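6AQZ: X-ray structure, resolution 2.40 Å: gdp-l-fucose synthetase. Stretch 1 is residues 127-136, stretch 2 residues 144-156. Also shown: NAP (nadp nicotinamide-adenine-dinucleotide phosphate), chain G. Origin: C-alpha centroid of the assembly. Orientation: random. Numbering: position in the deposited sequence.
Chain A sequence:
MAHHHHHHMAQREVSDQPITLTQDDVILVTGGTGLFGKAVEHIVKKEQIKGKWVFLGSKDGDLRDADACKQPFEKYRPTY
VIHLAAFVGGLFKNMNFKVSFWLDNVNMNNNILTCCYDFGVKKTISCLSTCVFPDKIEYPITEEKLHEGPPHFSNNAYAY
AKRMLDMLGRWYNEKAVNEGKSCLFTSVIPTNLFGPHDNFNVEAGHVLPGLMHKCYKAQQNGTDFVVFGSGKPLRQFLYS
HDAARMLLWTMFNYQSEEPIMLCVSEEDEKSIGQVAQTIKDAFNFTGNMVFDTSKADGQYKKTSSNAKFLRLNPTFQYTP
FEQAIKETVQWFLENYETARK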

# COMPACT_ATOMS: atom_id res chain seq x y z
N CYS A 127 3.09 10.00 -11.57
CA CYS A 127 1.92 9.79 -12.40
C CYS A 127 1.04 8.69 -11.81
O CYS A 127 1.53 7.58 -11.57
CB CYS A 127 2.37 9.46 -13.83
SG CYS A 127 1.10 9.61 -15.01
N LEU A 128 -0.23 9.00 -11.56
CA LEU A 128 -1.24 8.03 -11.15
C LEU A 128 -2.11 7.69 -12.36
O LEU A 128 -1.70 7.87 -13.51
CB LEU A 128 -2.09 8.55 -9.99
CG LEU A 128 -1.37 9.21 -8.81
CD1 LEU A 128 -2.33 9.57 -7.68
CD2 LEU A 128 -0.23 8.38 -8.32
N SER A 129 -3.33 7.21 -12.11
CA SER A 129 -4.22 6.81 -13.19
C SER A 129 -5.65 6.78 -12.65
O SER A 129 -5.87 6.53 -11.46
CB SER A 129 -3.82 5.44 -13.74
OG SER A 129 -4.82 4.47 -13.53
N THR A 130 -6.62 7.09 -13.52
CA THR A 130 -8.00 7.11 -13.05
C THR A 130 -8.56 5.73 -12.76
O THR A 130 -9.67 5.64 -12.21
CB THR A 130 -8.95 7.83 -14.03
OG1 THR A 130 -9.07 7.08 -15.24
CG2 THR A 130 -8.48 9.23 -14.32
N CYS A 131 -7.86 4.65 -13.11
CA CYS A 131 -8.40 3.32 -12.86
C CYS A 131 -8.01 2.77 -11.49
O CYS A 131 -8.35 1.63 -11.17
CB CYS A 131 -7.99 2.36 -13.99
SG CYS A 131 -6.21 1.98 -14.19
N VAL A 132 -7.36 3.58 -10.64
CA VAL A 132 -7.00 3.18 -9.29
C VAL A 132 -7.94 3.75 -8.22
O VAL A 132 -7.74 3.51 -7.02
CB VAL A 132 -5.55 3.58 -8.99
CG1 VAL A 132 -4.65 3.20 -10.19
CG2 VAL A 132 -5.45 5.07 -8.64
N PHE A 133 -8.99 4.47 -8.62
CA PHE A 133 -9.90 5.05 -7.67
C PHE A 133 -10.81 3.97 -7.08
O PHE A 133 -10.91 2.88 -7.64
CB PHE A 133 -10.72 6.15 -8.35
CG PHE A 133 -10.03 7.47 -8.40
CD1 PHE A 133 -9.11 7.75 -9.39
CD2 PHE A 133 -10.26 8.42 -7.41
CE1 PHE A 133 -8.45 8.97 -9.42
CE2 PHE A 133 -9.61 9.64 -7.45
CZ PHE A 133 -8.70 9.92 -8.44
N PRO A 134 -11.47 4.26 -5.94
CA PRO A 134 -12.33 3.24 -5.31
C PRO A 134 -13.40 2.73 -6.25
O PRO A 134 -13.95 3.48 -7.06
CB PRO A 134 -12.94 3.98 -4.11
CG PRO A 134 -11.96 5.03 -3.77
CD PRO A 134 -11.30 5.44 -5.08
N ASP A 135 -13.69 1.44 -6.13
CA ASP A 135 -14.72 0.83 -6.96
C ASP A 135 -16.11 1.36 -6.60
O ASP A 135 -16.90 1.66 -7.50
CB ASP A 135 -14.67 -0.69 -6.84
CG ASP A 135 -15.57 -1.35 -7.85
OD1 ASP A 135 -15.44 -1.01 -9.05
OD2 ASP A 135 -16.38 -2.21 -7.46
N LYS A 136 -16.44 1.45 -5.31
CA LYS A 136 -17.71 2.05 -4.91
C LYS A 136 -17.50 3.56 -4.82
O LYS A 136 -16.82 4.06 -3.92
CB LYS A 136 -18.21 1.46 -3.59
N GLU A 144 -9.99 13.98 -4.45
CA GLU A 144 -10.05 13.74 -3.01
C GLU A 144 -10.58 12.36 -2.66
O GLU A 144 -10.39 11.91 -1.53
CB GLU A 144 -10.94 14.80 -2.34
N LYS A 145 -11.20 11.66 -3.61
CA LYS A 145 -11.76 10.34 -3.36
C LYS A 145 -10.77 9.20 -3.56
O LYS A 145 -11.14 8.04 -3.35
CB LYS A 145 -12.96 10.16 -4.27
CG LYS A 145 -14.09 11.10 -3.93
CD LYS A 145 -15.07 11.17 -5.07
CE LYS A 145 -16.48 11.44 -4.58
NZ LYS A 145 -17.37 11.52 -5.75
N LEU A 146 -9.51 9.50 -3.85
CA LEU A 146 -8.51 8.49 -4.18
C LEU A 146 -8.43 7.33 -3.18
O LEU A 146 -8.33 6.17 -3.59
CB LEU A 146 -7.15 9.18 -4.32
CG LEU A 146 -5.96 8.27 -4.59
CD1 LEU A 146 -6.14 7.50 -5.91
CD2 LEU A 146 -4.70 9.11 -4.66
N HIS A 147 -8.47 7.61 -1.87
CA HIS A 147 -8.25 6.56 -0.86
C HIS A 147 -9.52 6.15 -0.13
O HIS A 147 -9.45 5.44 0.88
CB HIS A 147 -7.20 7.00 0.16
CG HIS A 147 -5.89 7.38 -0.44
ND1 HIS A 147 -4.94 6.46 -0.83
CD2 HIS A 147 -5.36 8.60 -0.71
CE1 HIS A 147 -3.89 7.09 -1.33
NE2 HIS A 147 -4.12 8.39 -1.28
N GLU A 148 -10.68 6.57 -0.62
CA GLU A 148 -11.94 6.35 0.10
C GLU A 148 -12.53 4.99 -0.26
O GLU A 148 -13.66 4.88 -0.74
CB GLU A 148 -12.92 7.47 -0.22
CG GLU A 148 -12.41 8.86 0.21
CD GLU A 148 -12.12 8.98 1.70
OE1 GLU A 148 -12.88 8.43 2.52
OE2 GLU A 148 -11.09 9.60 2.05
N GLY A 149 -11.75 3.94 -0.04
CA GLY A 149 -12.23 2.60 -0.30
C GLY A 149 -11.36 1.81 -1.26
O GLY A 149 -10.50 2.35 -1.96
N PRO A 150 -11.58 0.50 -1.31
CA PRO A 150 -10.68 -0.36 -2.07
C PRO A 150 -10.90 -0.19 -3.56
O PRO A 150 -12.03 0.07 -4.01
CB PRO A 150 -11.06 -1.77 -1.60
CG PRO A 150 -12.48 -1.64 -1.20
CD PRO A 150 -12.64 -0.26 -0.63
N PRO A 151 -9.87 -0.34 -4.36
CA PRO A 151 -10.05 -0.26 -5.82
C PRO A 151 -10.73 -1.51 -6.38
O PRO A 151 -11.01 -2.45 -5.63
CB PRO A 151 -8.62 -0.11 -6.35
CG PRO A 151 -7.79 -0.86 -5.33
CD PRO A 151 -8.47 -0.61 -3.99
N HIS A 152 -11.01 -1.52 -7.68
CA HIS A 152 -11.59 -2.71 -8.28
C HIS A 152 -10.62 -3.88 -8.15
O HIS A 152 -9.40 -3.71 -8.15
CB HIS A 152 -11.93 -2.48 -9.75
CG HIS A 152 -12.72 -3.60 -10.35
ND1 HIS A 152 -12.14 -4.62 -11.06
CD2 HIS A 152 -14.05 -3.85 -10.34
CE1 HIS A 152 -13.07 -5.46 -11.47
NE2 HIS A 152 -14.24 -5.02 -11.05
N PHE A 153 -11.19 -5.08 -8.07
CA PHE A 153 -10.40 -6.28 -7.83
C PHE A 153 -9.43 -6.58 -8.98
O PHE A 153 -8.30 -7.00 -8.74
CB PHE A 153 -11.37 -7.44 -7.60
CG PHE A 153 -10.73 -8.79 -7.67
CD1 PHE A 153 -10.02 -9.28 -6.58
CD2 PHE A 153 -10.85 -9.57 -8.81
CE1 PHE A 153 -9.44 -10.53 -6.63
CE2 PHE A 153 -10.27 -10.83 -8.86
CZ PHE A 153 -9.56 -11.31 -7.77
N SER A 154 -9.84 -6.32 -10.23
CA SER A 154 -9.09 -6.85 -11.36
C SER A 154 -7.67 -6.29 -11.44
O SER A 154 -6.75 -6.99 -11.89
CB SER A 154 -9.85 -6.62 -12.67
OG SER A 154 -10.04 -5.24 -12.96
N ASN A 155 -7.44 -5.06 -11.00
CA ASN A 155 -6.11 -4.49 -11.10
C ASN A 155 -5.64 -3.95 -9.75
O ASN A 155 -4.93 -2.94 -9.69
CB ASN A 155 -6.07 -3.40 -12.17
CG ASN A 155 -6.92 -2.18 -11.79
OD1 ASN A 155 -7.88 -2.29 -11.01
ND2 ASN A 155 -6.58 -1.02 -12.34
N ASN A 156 -6.03 -4.60 -8.65
CA ASN A 156 -5.86 -3.91 -7.38
C ASN A 156 -4.41 -3.82 -6.94
O ASN A 156 -4.06 -2.90 -6.18
CB ASN A 156 -6.76 -4.52 -6.30
CG ASN A 156 -6.50 -5.98 -6.03
OD1 ASN A 156 -5.58 -6.61 -6.58
ND2 ASN A 156 -7.34 -6.55 -5.19
PA NAP G . 4.46 3.11 -21.56
O1A NAP G . 4.19 1.65 -21.37
O2A NAP G . 4.14 3.80 -22.86
O5B NAP G . 6.03 3.48 -21.21
C5B NAP G . 6.22 3.19 -19.87
C4B NAP G . 7.68 3.61 -19.54
O4B NAP G . 8.15 2.98 -18.32
C3B NAP G . 8.68 3.26 -20.71
O3B NAP G . 9.64 4.27 -20.84
C2B NAP G . 9.42 2.05 -20.13
O2B NAP G . 10.70 1.96 -20.50
C1B NAP G . 9.46 2.52 -18.61
N9A NAP G . 9.80 1.43 -17.71
C8A NAP G . 9.03 0.33 -17.38
N7A NAP G . 9.63 -0.50 -16.51
C5A NAP G . 10.87 0.09 -16.27
C6A NAP G . 11.93 -0.30 -15.47
N6A NAP G . 11.85 -1.47 -14.71
N1A NAP G . 13.05 0.46 -15.37
C2A NAP G . 13.03 1.59 -16.13
N3A NAP G . 12.09 2.09 -16.96
C4A NAP G . 10.99 1.30 -17.01
O3 NAP G . 3.53 3.71 -20.31
PN NAP G . 2.89 5.14 -20.62
O1N NAP G . 3.88 6.17 -21.01
O2N NAP G . 1.51 5.06 -21.23
O5D NAP G . 2.44 5.71 -19.03
C5D NAP G . 3.50 6.16 -18.29
C4D NAP G . 2.87 6.68 -17.02
O4D NAP G . 1.58 7.21 -17.36
C3D NAP G . 2.60 5.43 -16.06
O3D NAP G . 2.91 5.78 -14.75
C2D NAP G . 1.09 5.16 -16.25
O2D NAP G . 0.45 4.73 -15.11
C1D NAP G . 0.58 6.60 -16.55
N1N NAP G . -0.75 6.55 -17.22
C2N NAP G . -0.90 6.15 -18.55
C3N NAP G . -2.15 6.09 -19.12
C7N NAP G . -2.29 5.65 -20.55
O7N NAP G . -3.40 5.48 -21.09
N7N NAP G . -1.14 5.41 -21.31
C4N NAP G . -3.39 6.41 -18.37
C5N NAP G . -3.13 6.80 -16.95
C6N NAP G . -1.90 6.87 -16.45
P2B NAP G . 11.06 0.99 -22.04
O1X NAP G . 10.42 1.90 -23.05
O2X NAP G . 12.58 0.98 -21.99
O3X NAP G . 10.34 -0.29 -21.72
O HOH W 1 -10.33 0.15 -9.41

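Leu-146 lies at the apolar centre of the contact and has more of its surface covered by the other stretch than any other residue here. Its CD1 methyl sits over one face of the Phe-133 ring, 4.2 Å from the ring centroid and only 6° off the ring normal, a CH-pi contact in which a weakly polarised C-H meets the pi cloud. The same CD1 lies 3.7 Å from Val-132 CG2, while Leu-146 CD2 reaches Leu-128 CD1 at 3.9 Å, so the two methyls of one leucine, with chi1 t and chi2 p, touch different residues of stretch 1. The CA-to-CB bond of Phe-133 points sideways relative to stretch 2, but the end of its side chain comes nearer, bringing Phe-133 CE2 to 4.0 Å from Leu-146 CB and 3.6 Å from Leu-146 N.

Next to this cluster, Pro-134 is packed largely against backbone. The type I turn from Lys-145 to Glu-148, closed by the bond from Glu-148 N to Lys-145 O (3.1 Å), brings carbonyls up to the proline ring: Pro-134 CD is 3.1 Å from Lys-145 O and 3.4 Å from Leu-146 O, and Pro-134 CG is 3.5 Å from Glu-148 O. Gly-149 follows with phi/psi of 124/166, angles at which a CB would be jammed against the preceding carbonyl oxygen; it would also be crowded by Pro-150 CD.

Beyond the glycine the backbones run close, with Pro-134 CA 4.2 Å from Pro-151 CA. The firm link is the hydrogen bond from Asp-135 N to Pro-150 O, 3.0 Å long and nearly straight at 170°. The same oxygen also receives a CA-H...O contact, 3.4 Å between Pro-134 CA and Pro-150 O, with an angle at H of 136°.

The outer edge is polar. A water ties the stretches together: it accepts from His-152 N at 2.5 Å, a short distance, and donates to Cys-131 O at 3.0 Å and, weakly, to Phe-133 O at 3.3 Å. Asn-155, its CB directed toward stretch 1, adds a weak but straight hydrogen bond from ND2 to Cys-131 O (3.4 Å, 169°), so this carbonyl serves both water and amide. On the exposed side Asp-135 OD1 approaches the His-152 ring at its edge, near the ring plane, 3.4 Å from His-152 CD2; the imidazole's other side is engaged within its own stretch, where His-152 ND1 and Ser-154 OG share a 2.9 Å hydrogen bond.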